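Local coordinates for alkane monooxygenase (Geobacillus thermodenitrificans, PDB 3B9O), which belongs to the luciferase-like monooxygenase family, is built on a TIM barrel and holds flavin mononucleotide in this structure, at residues A91-T96 and K127-W132; T96-F101 and R413-G418; R118-D123 and K170-S175; N179-D184 and I189-S194. All blocks are in the same frame, centred on the assembly; numbering follows the deposited sequence.

How the contacts relate
Following the chain from the N terminus, contact 1 opens on helix 89-94, and contact 2 opens where that helix leads into strand 100-106; the two share Thr96. Contact 3 opens next, on helix 112-125. Contact 1 then closes at the start of strand 130-135, so it crosses both contact 2 and contact 3. Contact 3 closes in the last turns of helix 154-174, and contact 4 follows as a short hairpin. Contact 2 closes last, on helix 412-417, with contacts 3 and 4 nested inside its loop. Contacts 1 and 2 meet through neighbouring barrel strands, contact 3 joins two outer helices, and contact 4 lies farthest out, its centre about 36 Å from that of the chain.

Contact 1 (A91-T96 and K127-W132); sequences AMAYVT and KGRIAW
Arg129 meets the end of helix 89-94 with the edge of its guanidinium group, offering two nitrogens to two separate oxygens. NH2 donates to Ala93 O at 3.0 Å, and this oxygen lies almost exactly in the guanidinium plane. NH1 donates to Thr96 OG1 at 2.9 Å, with the hydroxyl oxygen slightly farther from the same plane. The grip is therefore forked and edge-on. The arginine chain runs straight through chi2 and then bends at chi3 (-67°), which brings the flat group up to the helix end. Its approach to Ala93 is strongly angled, with a C=O...N angle of 115°, and the methyl group of the same residue is close by, CB lying 3.6 Å from NH2.

Thr96 is turned to serve two partners. Its OG1 sits between the backbone N and the carbonyl carbon (chi1 58°), from where it donates to Met92 O at 2.9 Å while accepting from Arg129. The hydroxyl thus relays between the arginine and the last turn of the helix.

The remaining nitrogen, NE, bonds to Thr126 O just beyond helix 112-125, and NH1 has a weak bond to Leu99 O. A buried guanidinium is thus held in place by neutral oxygens, two of them, Ala93 O and Thr126 O, at the C-terminal ends of two helices, where the helix dipoles would be expected to favour its positive charge.

Contact 2 (T96-F101 and R413-G418); sequences TKHLAF and REKLFG
The meeting of His98 with Lys415 is a small polar contact at the protein surface, joining the loop that leads into barrel strand 100-106 to the late helix 412-417. Lys415 extends from the helix toward the loop and bends only at its last torsion (chi4 72°), which turns the ammonium group to the edge of the imidazole. There NZ donates a weak hydrogen bond to His98 ND1 at 3.3 Å, arriving near the ring plane. The two side chains cross at about a right angle, and the lysine methylene beside the charge also packs on the loop, with CE 3.8 Å from His98 CB and 3.5 Å from His98 O.

A water links the same ammonium to the loop a second time, through Lys97 O: it donates to that oxygen at 3.0 Å and accepts from Lys415 NZ at 3.3 Å. The ammonium is further held by Glu408 O and Gly410 O, so the histidine is one partner among several. On one face of the imidazole lies Lys97 CG, 3.7 Å above the plane. If ND1 accepts, as the weak bond suggests, it would carry no proton, and the nearby positive charge would probably favour a neutral ring.

Glu47 receives the backbone N-H groups of Lys97, His98 and Leu99, fixing the loop from helix 36-48. Helix 412-417 also touches Val223, which begins strand 223-227. The arrangement is that of a TIM barrel whose late chain returns to the N-terminal ends of the strands.

Contact 3 (R118-D123 and K170-S175); sequences RMSTLD and KLWEGS
Trp172 reaches from helix 154-174 and lays its indole obliquely against Met119 and Ser120, two successive residues of helix 112-125. The six-membered part of the indole takes the apolar share: CZ2 is 3.5 Å from Met119 CB and 3.8 Å from Met119 CG. The two side chains lie side by side and point the same way. Met119 then bends at chi2 (-55°), so that its sulfur end leads away from the tryptophan and the ring rests on the base of the side chain.

The five-membered part meets Ser120. Here OG stands 3.2 Å from Trp172 CD1, and it is equally near Trp172 NE1, yet the angle there is too poor for a hydrogen bond. Both polar groups are committed elsewhere. NE1 is hydrogen-bonded to Ala116, one turn back along helix 112-125, which fixes the rotation of the indole, while Ser120 OG is bonded to His212 NE2. Two buried polar groups thus lie close together, each satisfied by a different partner.

The same pair of helices also meets through Leu171, which touches Tyr113 and Ala116. Inward of them runs strand 130-135, where Trp132 CE3 comes within 3.7 Å of Trp172 CH2; Pro222, just ahead of strand 223-227, touches the Trp172 side chain too. Trp172 is therefore wedged between a neighbouring outer helix and the barrel wall, tying helix 154-174 to helix 112-125 and strand 130-135.

Contact 4 (N179-D184 and I189-S194); sequences NAVIRD and IYTDPS
Val181 faces Thr191 across a short antiparallel beta hairpin, as a non-hydrogen-bonded pair, and a beta bulge then shifts the register by one before Asp184 pairs with Ile189. The tight part is the backbone. At the bulge Tyr190 O accepts two bonds from the same face of its plane, from Ile182 N at 2.9 Å and from Arg183 N at 2.8 Å. The extra residue is accommodated by the positive phi of Arg183 (54°). Beyond it the ladder closes with a reciprocal pair, Asp184 N to Ile189 O at 2.8 Å and Ile189 N to Asp184 O at 3.0 Å. Ile182 CD1 packs beside Ile189 CG2.

The solvent side is the patch formed by Arg183 and Tyr190, side chains exposed at the surface and joined partly through water. With chi1 at -166° the ring of Tyr190 points away from its own N-H and comes back beside the first strand. Arg183 CG makes a CH-pi contact over one ring face, 3.8 Å from the centroid, while Val181 CG1 comes obliquely to Tyr190 CE2 at 3.6 Å. The guanidinium stands nearly perpendicular to the ring, and a water bridges Arg183 NE to Tyr190 OH, 2.6 Å from the hydroxyl. Glu215 forms a salt bridge with Arg183 NH2.

Where the second strand ends, an Asx turn follows: Asp192 OD1 accepts both Ser194 N and, at 2.7 Å, Ser194 OG.

Contact 1 (A91-T96 and K127-W132)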
loop_
_atom_site.group_PDB
_atom_site.type_symbol
_atom_site.label_atom_id
_atom_site.label_comp_id
_atom_site.label_asym_id
_atom_site.label_seq_id
_atom_site.Cartn_x
_atom_site.Cartn_y
_atom_site.Cartn_z
ATOM N N ALA A 91 -1.520 3.435 18.051
ATOM C CA ALA A 91 -2.750 2.904 18.724
ATOM C C ALA A 91 -3.112 1.511 18.205
ATOM O O ALA A 91 -3.469 0.623 18.997
ATOM C CB ALA A 91 -3.926 3.814 18.556
ATOM N N MET A 92 -3.036 1.342 16.879
ATOM C CA MET A 92 -3.387 0.066 16.246
ATOM C C MET A 92 -2.379 -1.019 16.606
ATOM O O MET A 92 -2.777 -2.153 16.845
ATOM C CB MET A 92 -3.546 0.207 14.738
ATOM C CG MET A 92 -4.731 1.055 14.304
ATOM S SD MET A 92 -5.043 1.033 12.524
ATOM C CE MET A 92 -3.482 1.719 11.959
ATOM N N ALA A 93 -1.087 -0.656 16.643
ATOM C CA ALA A 93 -0.040 -1.561 17.065
ATOM C C ALA A 93 -0.243 -1.951 18.527
ATOM O O ALA A 93 0.051 -3.098 18.910
ATOM C CB ALA A 93 1.359 -0.908 16.861
ATOM N N TYR A 94 -0.734 -1.008 19.342
ATOM C CA TYR A 94 -0.919 -1.267 20.798
ATOM C C TYR A 94 -1.920 -2.397 21.029
ATOM O O TYR A 94 -1.673 -3.246 21.882
ATOM C CB TYR A 94 -1.335 -0.006 21.602
ATOM C CG TYR A 94 -1.675 -0.268 23.077
ATOM C CD1 TYR A 94 -0.675 -0.613 24.003
ATOM C CD2 TYR A 94 -2.985 -0.181 23.535
ATOM C CE1 TYR A 94 -0.992 -0.869 25.366
ATOM C CE2 TYR A 94 -3.321 -0.401 24.871
ATOM C CZ TYR A 94 -2.325 -0.754 25.790
ATOM O OH TYR A 94 -2.656 -0.989 27.122
ATOM N N VAL A 95 -2.995 -2.441 20.234
ATOM C CA VAL A 95 -4.097 -3.436 20.440
ATOM C C VAL A 95 -3.911 -4.721 19.653
ATOM O O VAL A 95 -4.796 -5.559 19.633
ATOM C CB VAL A 95 -5.498 -2.830 20.123
ATOM C CG1 VAL A 95 -5.753 -1.606 21.007
ATOM C CG2 VAL A 95 -5.612 -2.429 18.608
ATOM N N THR A 96 -2.761 -4.875 18.982
ATOM C CA THR A 96 -2.493 -6.088 18.198
ATOM C C THR A 96 -1.099 -6.690 18.456
ATOM O O THR A 96 -0.179 -5.987 18.877
ATOM C CB THR A 96 -2.665 -5.817 16.654
ATOM O OG1 THR A 96 -1.770 -4.761 16.272
ATOM C CG2 THR A 96 -4.098 -5.407 16.297
ATOM N N LYS A 127 7.539 -3.141 17.026
ATOM C CA LYS A 127 8.371 -4.332 17.146
ATOM C C LYS A 127 8.507 -5.056 15.783
ATOM O O LYS A 127 8.318 -6.278 15.648
ATOM C CB LYS A 127 7.893 -5.226 18.306
ATOM C CG LYS A 127 8.191 -4.633 19.710
ATOM C CD LYS A 127 9.726 -4.496 19.925
ATOM C CE LYS A 127 10.079 -3.725 21.240
ATOM N NZ LYS A 127 9.893 -2.257 21.068
ATOM N N GLY A 128 8.758 -4.262 14.743
ATOM C CA GLY A 128 9.097 -4.852 13.453
ATOM C C GLY A 128 7.893 -5.208 12.603
ATOM O O GLY A 128 7.905 -6.231 11.895
ATOM N N ARG A 129 6.849 -4.375 12.657
ATOM C CA ARG A 129 5.581 -4.690 11.975
ATOM C C ARG A 129 5.205 -3.513 11.072
ATOM O O ARG A 129 4.049 -3.295 10.785
ATOM C CB ARG A 129 4.462 -4.982 12.981
ATOM C CG ARG A 129 4.612 -6.344 13.746
ATOM C CD ARG A 129 3.422 -6.552 14.608
ATOM N NE ARG A 129 3.324 -5.595 15.709
ATOM C CZ ARG A 129 2.174 -5.226 16.286
ATOM N NH1 ARG A 129 0.988 -5.655 15.825
ATOM N NH2 ARG A 129 2.202 -4.422 17.330
ATOM N N ILE A 130 6.212 -2.777 10.613
ATOM C CA ILE A 130 6.003 -1.627 9.739
ATOM C C ILE A 130 6.497 -1.885 8.277
ATOM O O ILE A 130 7.518 -2.569 8.042
ATOM C CB ILE A 130 6.634 -0.306 10.342
ATOM C CG1 ILE A 130 6.040 0.957 9.705
ATOM C CG2 ILE A 130 8.184 -0.269 10.202
ATOM C CD1 ILE A 130 4.544 1.208 10.030
ATOM N N ALA A 131 5.759 -1.310 7.322
ATOM C CA ALA A 131 6.094 -1.392 5.918
ATOM C C ALA A 131 5.833 -0.023 5.320
ATOM O O ALA A 131 5.018 0.749 5.845
ATOM C CB ALA A 131 5.241 -2.452 5.233
ATOM N N TRP A 132 6.575 0.280 4.261
ATOM C CA TRP A 132 6.441 1.538 3.568
ATOM C C TRP A 132 6.117 1.313 2.103
ATOM O O TRP A 132 6.899 0.704 1.354
ATOM C CB TRP A 132 7.724 2.384 3.770
ATOM C CG TRP A 132 7.810 3.647 2.954
ATOM C CD1 TRP A 132 6.764 4.403 2.448
ATOM C CD2 TRP A 132 9.025 4.318 2.558
ATOM N NE1 TRP A 132 7.278 5.492 1.736
ATOM C CE2 TRP A 132 8.648 5.466 1.786
ATOM C CE3 TRP A 132 10.394 4.042 2.752
ATOM C CZ2 TRP A 132 9.605 6.355 1.220
ATOM C CZ3 TRP A 132 11.342 4.927 2.208
ATOM C CH2 TRP A 132 10.935 6.083 1.476
#

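Contact 2 (T96-F101 and R413-G418)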
loop_
_atom_site.group_PDB
_atom_site.type_symbol
_atom_site.label_atom_id
_atom_site.label_comp_id
_atom_site.label_asym_id
_atom_site.label_seq_id
_atom_site.Cartn_x
_atom_site.Cartn_y
_atom_site.Cartn_z
ATOM N N THR A 96 -2.761 -4.875 18.982
ATOM C CA THR A 96 -2.493 -6.088 18.198
ATOM C C THR A 96 -1.099 -6.690 18.456
ATOM O O THR A 96 -0.179 -5.987 18.877
ATOM C CB THR A 96 -2.665 -5.817 16.654
ATOM O OG1 THR A 96 -1.770 -4.761 16.272
ATOM C CG2 THR A 96 -4.098 -5.407 16.297
ATOM N N LYS A 97 -0.967 -8.009 18.223
ATOM C CA LYS A 97 0.273 -8.726 18.440
ATOM C C LYS A 97 1.086 -8.983 17.169
ATOM O O LYS A 97 2.305 -8.985 17.217
ATOM C CB LYS A 97 -0.025 -10.062 19.138
ATOM C CG LYS A 97 1.201 -10.834 19.518
ATOM C CD LYS A 97 0.819 -12.145 20.209
ATOM C CE LYS A 97 2.049 -13.001 20.516
ATOM N NZ LYS A 97 1.586 -14.287 21.154
ATOM N N HIS A 98 0.393 -9.249 16.058
ATOM C CA HIS A 98 1.000 -9.725 14.814
ATOM C C HIS A 98 0.663 -8.906 13.590
ATOM O O HIS A 98 1.461 -8.860 12.663
ATOM C CB HIS A 98 0.485 -11.128 14.519
ATOM C CG HIS A 98 0.900 -12.137 15.524
ATOM N ND1 HIS A 98 2.213 -12.526 15.667
ATOM C CD2 HIS A 98 0.181 -12.859 16.424
ATOM C CE1 HIS A 98 2.295 -13.425 16.634
ATOM N NE2 HIS A 98 1.077 -13.663 17.091
ATOM N N LEU A 99 -0.531 -8.306 13.567
ATOM C CA LEU A 99 -0.944 -7.479 12.442
ATOM C C LEU A 99 0.142 -6.438 12.097
ATOM O O LEU A 99 0.651 -5.730 12.992
ATOM C CB LEU A 99 -2.288 -6.807 12.724
ATOM C CG LEU A 99 -2.919 -6.001 11.550
ATOM C CD1 LEU A 99 -3.512 -6.926 10.409
ATOM C CD2 LEU A 99 -4.001 -5.062 12.068
ATOM N N ALA A 100 0.524 -6.379 10.820
ATOM C CA ALA A 100 1.520 -5.408 10.339
ATOM C C ALA A 100 0.820 -4.184 9.682
ATOM O O ALA A 100 -0.389 -4.193 9.457
ATOM C CB ALA A 100 2.489 -6.064 9.343
ATOM N N PHE A 101 1.592 -3.153 9.340
ATOM C CA PHE A 101 0.997 -1.879 8.871
ATOM C C PHE A 101 1.854 -1.383 7.726
ATOM O O PHE A 101 3.063 -1.185 7.909
ATOM C CB PHE A 101 0.959 -0.848 10.012
ATOM C CG PHE A 101 0.148 -1.313 11.186
ATOM C CD1 PHE A 101 0.769 -1.984 12.249
ATOM C CD2 PHE A 101 -1.225 -1.202 11.181
ATOM C CE1 PHE A 101 0.004 -2.477 13.302
ATOM C CE2 PHE A 101 -1.985 -1.685 12.248
ATOM C CZ PHE A 101 -1.369 -2.329 13.276
ATOM N N ARG A 413 8.674 -8.789 7.999
ATOM C CA ARG A 413 9.509 -9.379 6.932
ATOM C C ARG A 413 9.607 -10.916 7.072
ATOM O O ARG A 413 9.600 -11.660 6.073
ATOM C CB ARG A 413 10.900 -8.722 6.824
ATOM C CG ARG A 413 11.789 -9.338 5.681
ATOM C CD ARG A 413 12.510 -8.296 4.827
ATOM N NE ARG A 413 13.113 -7.416 5.727
ATOM C CZ ARG A 413 13.112 -6.082 5.838
ATOM N NH1 ARG A 413 12.687 -5.151 4.977
ATOM N NH2 ARG A 413 13.704 -5.704 6.928
ATOM N N GLU A 414 9.670 -11.388 8.307
ATOM C CA GLU A 414 9.697 -12.849 8.548
ATOM C C GLU A 414 8.369 -13.546 8.211
ATOM O O GLU A 414 8.379 -14.662 7.673
ATOM C CB GLU A 414 10.118 -13.123 9.974
ATOM C CG GLU A 414 11.594 -12.841 10.230
ATOM C CD GLU A 414 11.906 -12.851 11.710
ATOM O OE1 GLU A 414 11.511 -11.912 12.422
ATOM O OE2 GLU A 414 12.540 -13.828 12.155
ATOM N N LYS A 415 7.245 -12.876 8.475
ATOM C CA LYS A 415 5.914 -13.364 8.086
ATOM C C LYS A 415 5.813 -13.500 6.566
ATOM O O LYS A 415 5.093 -14.384 6.046
ATOM C CB LYS A 415 4.802 -12.462 8.655
ATOM C CG LYS A 415 4.686 -12.632 10.162
ATOM C CD LYS A 415 4.185 -11.359 10.860
ATOM C CE LYS A 415 3.470 -11.708 12.212
ATOM N NZ LYS A 415 4.440 -12.119 13.219
ATOM N N LEU A 416 6.578 -12.673 5.860
ATOM C CA LEU A 416 6.563 -12.681 4.395
ATOM C C LEU A 416 7.605 -13.656 3.797
ATOM O O LEU A 416 7.299 -14.370 2.854
ATOM C CB LEU A 416 6.808 -11.266 3.819
ATOM C CG LEU A 416 5.701 -10.202 3.901
ATOM C CD1 LEU A 416 6.259 -8.812 3.604
ATOM C CD2 LEU A 416 4.580 -10.571 2.907
ATOM N N PHE A 417 8.826 -13.654 4.338
ATOM C CA PHE A 417 9.983 -14.301 3.684
ATOM C C PHE A 417 10.601 -15.433 4.524
ATOM O O PHE A 417 11.554 -16.073 4.092
ATOM C CB PHE A 417 11.046 -13.265 3.311
ATOM C CG PHE A 417 10.590 -12.272 2.246
ATOM C CD1 PHE A 417 10.121 -11.017 2.612
ATOM C CD2 PHE A 417 10.582 -12.623 0.909
ATOM C CE1 PHE A 417 9.675 -10.091 1.649
ATOM C CE2 PHE A 417 10.150 -11.700 -0.096
ATOM C CZ PHE A 417 9.723 -10.436 0.275
ATOM N N GLY A 418 10.065 -15.674 5.722
ATOM C CA GLY A 418 10.521 -16.783 6.556
ATOM C C GLY A 418 11.253 -16.400 7.826
ATOM O O GLY A 418 11.967 -15.399 7.876
HETATM O O HOH W 1 4.697 -10.069 15.753
#

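Contact 3 (R118-D123 and K170-S175)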
loop_
_atom_site.group_PDB
_atom_site.type_symbol
_atom_site.label_atom_id
_atom_site.label_comp_id
_atom_site.label_asym_id
_atom_site.label_seq_id
_atom_site.Cartn_x
_atom_site.Cartn_y
_atom_site.Cartn_z
ATOM N N ARG A 118 11.079 8.785 11.531
ATOM C CA ARG A 118 9.675 8.350 11.717
ATOM C C ARG A 118 9.506 6.834 11.542
ATOM O O ARG A 118 8.818 6.173 12.350
ATOM C CB ARG A 118 8.689 9.079 10.761
ATOM C CG ARG A 118 8.359 10.541 11.173
ATOM C CD ARG A 118 7.225 11.073 10.317
ATOM N NE ARG A 118 7.080 12.507 10.577
ATOM C CZ ARG A 118 7.763 13.463 9.966
ATOM N NH1 ARG A 118 8.622 13.169 8.988
ATOM N NH2 ARG A 118 7.562 14.726 10.325
ATOM N N MET A 119 10.086 6.297 10.465
ATOM C CA MET A 119 9.993 4.860 10.162
ATOM C C MET A 119 10.772 4.023 11.165
ATOM O O MET A 119 10.317 2.953 11.565
ATOM C CB MET A 119 10.476 4.555 8.735
ATOM C CG MET A 119 9.598 5.159 7.645
ATOM S SD MET A 119 7.860 4.675 7.781
ATOM C CE MET A 119 7.174 6.058 8.547
ATOM N N SER A 120 11.956 4.482 11.552
ATOM C CA SER A 120 12.706 3.776 12.609
ATOM C C SER A 120 11.889 3.745 13.921
ATOM O O SER A 120 11.890 2.734 14.634
ATOM C CB SER A 120 14.074 4.401 12.865
ATOM O OG SER A 120 14.991 4.117 11.791
ATOM N N THR A 121 11.214 4.852 14.209
ATOM C CA THR A 121 10.395 4.982 15.425
ATOM C C THR A 121 9.244 3.964 15.399
ATOM O O THR A 121 9.055 3.230 16.367
ATOM C CB THR A 121 9.861 6.441 15.624
ATOM O OG1 THR A 121 10.980 7.333 15.768
ATOM C CG2 THR A 121 8.970 6.529 16.888
ATOM N N LEU A 122 8.521 3.896 14.282
ATOM C CA LEU A 122 7.453 2.903 14.156
ATOM C C LEU A 122 8.004 1.487 14.142
ATOM O O LEU A 122 7.371 0.601 14.678
ATOM C CB LEU A 122 6.571 3.151 12.939
ATOM C CG LEU A 122 5.849 4.504 12.912
ATOM C CD1 LEU A 122 5.161 4.764 11.524
ATOM C CD2 LEU A 122 4.821 4.628 14.096
ATOM N N ASP A 123 9.168 1.265 13.525
ATOM C CA ASP A 123 9.761 -0.065 13.553
ATOM C C ASP A 123 10.056 -0.541 14.996
ATOM O O ASP A 123 9.875 -1.721 15.308
ATOM C CB ASP A 123 11.034 -0.153 12.680
ATOM C CG ASP A 123 11.412 -1.610 12.363
ATOM O OD1 ASP A 123 10.494 -2.330 11.978
ATOM O OD2 ASP A 123 12.609 -2.012 12.441
ATOM N N LYS A 170 20.993 3.987 3.673
ATOM C CA LYS A 170 22.242 4.312 4.414
ATOM C C LYS A 170 21.989 4.582 5.899
ATOM O O LYS A 170 22.660 4.032 6.743
ATOM C CB LYS A 170 22.960 5.496 3.791
ATOM C CG LYS A 170 23.582 5.174 2.404
ATOM C CD LYS A 170 23.921 6.483 1.672
ATOM C CE LYS A 170 24.455 6.098 0.295
ATOM N NZ LYS A 170 25.132 7.221 -0.355
ATOM N N LEU A 171 21.008 5.420 6.199
ATOM C CA LEU A 171 20.577 5.667 7.594
ATOM C C LEU A 171 20.171 4.406 8.369
ATOM O O LEU A 171 20.638 4.132 9.484
ATOM C CB LEU A 171 19.442 6.730 7.616
ATOM C CG LEU A 171 19.818 8.126 7.080
ATOM C CD1 LEU A 171 18.593 9.015 6.920
ATOM C CD2 LEU A 171 20.906 8.813 7.996
ATOM N N TRP A 172 19.305 3.620 7.758
ATOM C CA TRP A 172 18.722 2.469 8.418
ATOM C C TRP A 172 19.641 1.267 8.595
ATOM O O TRP A 172 19.515 0.565 9.577
ATOM C CB TRP A 172 17.479 2.018 7.654
ATOM C CG TRP A 172 16.315 2.960 7.756
ATOM C CD1 TRP A 172 15.989 3.739 8.825
ATOM C CD2 TRP A 172 15.265 3.128 6.791
ATOM N NE1 TRP A 172 14.824 4.428 8.566
ATOM C CE2 TRP A 172 14.343 4.055 7.338
ATOM C CE3 TRP A 172 15.021 2.599 5.503
ATOM C CZ2 TRP A 172 13.214 4.500 6.629
ATOM C CZ3 TRP A 172 13.901 3.017 4.802
ATOM C CH2 TRP A 172 12.997 3.963 5.371
ATOM N N GLU A 173 20.528 1.041 7.620
ATOM C CA GLU A 173 21.336 -0.170 7.516
ATOM C C GLU A 173 22.785 0.085 7.864
ATOM O O GLU A 173 23.459 -0.799 8.375
ATOM C CB GLU A 173 21.319 -0.734 6.085
ATOM C CG GLU A 173 19.923 -1.162 5.539
ATOM C CD GLU A 173 19.388 -2.394 6.256
ATOM O OE1 GLU A 173 18.160 -2.502 6.379
ATOM O OE2 GLU A 173 20.194 -3.239 6.683
ATOM N N GLY A 174 23.265 1.274 7.561
ATOM C CA GLY A 174 24.718 1.522 7.651
ATOM C C GLY A 174 25.232 2.476 8.737
ATOM O O GLY A 174 26.427 2.456 9.108
ATOM N N SER A 175 24.371 3.343 9.236
ATOM C CA SER A 175 24.855 4.360 10.143
ATOM C C SER A 175 25.273 3.806 11.511
ATOM O O SER A 175 26.367 4.115 12.012
ATOM C CB SER A 175 23.839 5.473 10.242
ATOM O OG SER A 175 24.254 6.476 11.148
#

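Contact 4 (N179-D184 and I189-S194)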
loop_
_atom_site.group_PDB
_atom_site.type_symbol
_atom_site.label_atom_id
_atom_site.label_comp_id
_atom_site.label_asym_id
_atom_site.label_seq_id
_atom_site.Cartn_x
_atom_site.Cartn_y
_atom_site.Cartn_z
ATOM N N ASN A 179 25.365 -3.989 17.016
ATOM C CA ASN A 179 25.475 -4.016 18.457
ATOM C C ASN A 179 26.045 -2.694 18.969
ATOM O O ASN A 179 26.815 -2.689 19.924
ATOM C CB ASN A 179 26.426 -5.162 18.844
ATOM C CG ASN A 179 25.925 -6.537 18.359
ATOM O OD1 ASN A 179 26.624 -7.246 17.609
ATOM N ND2 ASN A 179 24.731 -6.934 18.812
ATOM N N ALA A 180 25.692 -1.581 18.323
ATOM C CA ALA A 180 26.199 -0.276 18.722
ATOM C C ALA A 180 25.771 0.023 20.164
ATOM O O ALA A 180 26.564 0.553 20.975
ATOM C CB ALA A 180 25.699 0.835 17.757
ATOM N N VAL A 181 24.525 -0.320 20.476
ATOM C CA VAL A 181 23.980 -0.046 21.796
ATOM C C VAL A 181 24.354 -1.191 22.726
ATOM O O VAL A 181 24.013 -2.336 22.461
ATOM C CB VAL A 181 22.449 0.196 21.760
ATOM C CG1 VAL A 181 21.901 0.502 23.166
ATOM C CG2 VAL A 181 22.087 1.363 20.782
ATOM N N ILE A 182 25.086 -0.890 23.788
ATOM C CA ILE A 182 25.552 -1.943 24.696
ATOM C C ILE A 182 25.003 -1.801 26.130
ATOM O O ILE A 182 24.948 -2.781 26.884
ATOM C CB ILE A 182 27.102 -2.059 24.667
ATOM C CG1 ILE A 182 27.770 -0.729 25.071
ATOM C CG2 ILE A 182 27.557 -2.517 23.249
ATOM C CD1 ILE A 182 29.309 -0.759 25.204
ATOM N N ARG A 183 24.589 -0.580 26.497
ATOM C CA ARG A 183 23.964 -0.317 27.818
ATOM C C ARG A 183 24.889 -0.825 28.930
ATOM O O ARG A 183 24.473 -1.552 29.830
ATOM C CB ARG A 183 22.513 -0.887 27.901
ATOM C CG ARG A 183 21.632 -0.427 26.738
ATOM C CD ARG A 183 20.214 -1.038 26.678
ATOM N NE ARG A 183 19.625 -0.839 25.340
ATOM C CZ ARG A 183 19.611 -1.758 24.357
ATOM N NH1 ARG A 183 20.150 -2.966 24.564
ATOM N NH2 ARG A 183 19.074 -1.474 23.145
ATOM N N ASP A 184 26.166 -0.449 28.822
ATOM C CA ASP A 184 27.239 -0.966 29.673
ATOM C C ASP A 184 27.402 -0.072 30.908
ATOM O O ASP A 184 28.071 0.951 30.850
ATOM C CB ASP A 184 28.552 -1.008 28.870
ATOM C CG ASP A 184 29.767 -1.550 29.690
ATOM O OD1 ASP A 184 29.695 -1.681 30.940
ATOM O OD2 ASP A 184 30.818 -1.836 29.055
ATOM N N ILE A 189 28.964 3.346 29.218
ATOM C CA ILE A 189 28.826 3.559 27.784
ATOM C C ILE A 189 27.451 3.001 27.424
ATOM O O ILE A 189 27.231 1.789 27.516
ATOM C CB ILE A 189 29.899 2.774 26.979
ATOM C CG1 ILE A 189 31.326 3.149 27.398
ATOM C CG2 ILE A 189 29.706 3.015 25.464
ATOM C CD1 ILE A 189 32.356 2.227 26.750
ATOM N N TYR A 190 26.542 3.879 27.013
ATOM C CA TYR A 190 25.214 3.427 26.605
ATOM C C TYR A 190 25.329 2.856 25.198
ATOM O O TYR A 190 24.855 1.726 24.928
ATOM C CB TYR A 190 24.160 4.551 26.658
ATOM C CG TYR A 190 22.774 3.987 26.553
ATOM C CD1 TYR A 190 22.125 3.498 27.704
ATOM C CD2 TYR A 190 22.139 3.859 25.310
ATOM C CE1 TYR A 190 20.811 2.913 27.636
ATOM C CE2 TYR A 190 20.829 3.254 25.220
ATOM C CZ TYR A 190 20.182 2.813 26.392
ATOM O OH TYR A 190 18.935 2.228 26.334
ATOM N N THR A 191 25.894 3.672 24.316
ATOM C CA THR A 191 26.180 3.321 22.902
ATOM C C THR A 191 27.660 3.549 22.662
ATOM O O THR A 191 28.223 4.575 23.059
ATOM C CB THR A 191 25.389 4.219 21.923
ATOM O OG1 THR A 191 23.972 4.137 22.193
ATOM C CG2 THR A 191 25.696 3.891 20.437
ATOM N N ASP A 192 28.294 2.562 22.040
ATOM C CA ASP A 192 29.708 2.631 21.643
ATOM C C ASP A 192 29.884 3.654 20.516
ATOM O O ASP A 192 29.418 3.403 19.399
ATOM C CB ASP A 192 30.123 1.223 21.146
ATOM C CG ASP A 192 31.615 1.120 20.792
ATOM O OD1 ASP A 192 32.283 2.136 20.510
ATOM O OD2 ASP A 192 32.106 -0.025 20.788
ATOM N N PRO A 193 30.558 4.786 20.780
ATOM C CA PRO A 193 30.555 5.831 19.749
ATOM C C PRO A 193 31.349 5.475 18.470
ATOM O O PRO A 193 31.129 6.078 17.415
ATOM C CB PRO A 193 31.125 7.069 20.467
ATOM C CG PRO A 193 31.738 6.575 21.691
ATOM C CD PRO A 193 31.340 5.172 21.977
ATOM N N SER A 194 32.203 4.460 18.553
ATOM C CA SER A 194 32.960 4.005 17.390
ATOM C C SER A 194 32.068 3.196 16.429
ATOM O O SER A 194 32.465 2.917 15.297
ATOM C CB SER A 194 34.212 3.218 17.812
ATOM O OG SER A 194 33.938 1.924 18.345
HETATM O O HOH W 2 18.099 1.502 23.940
#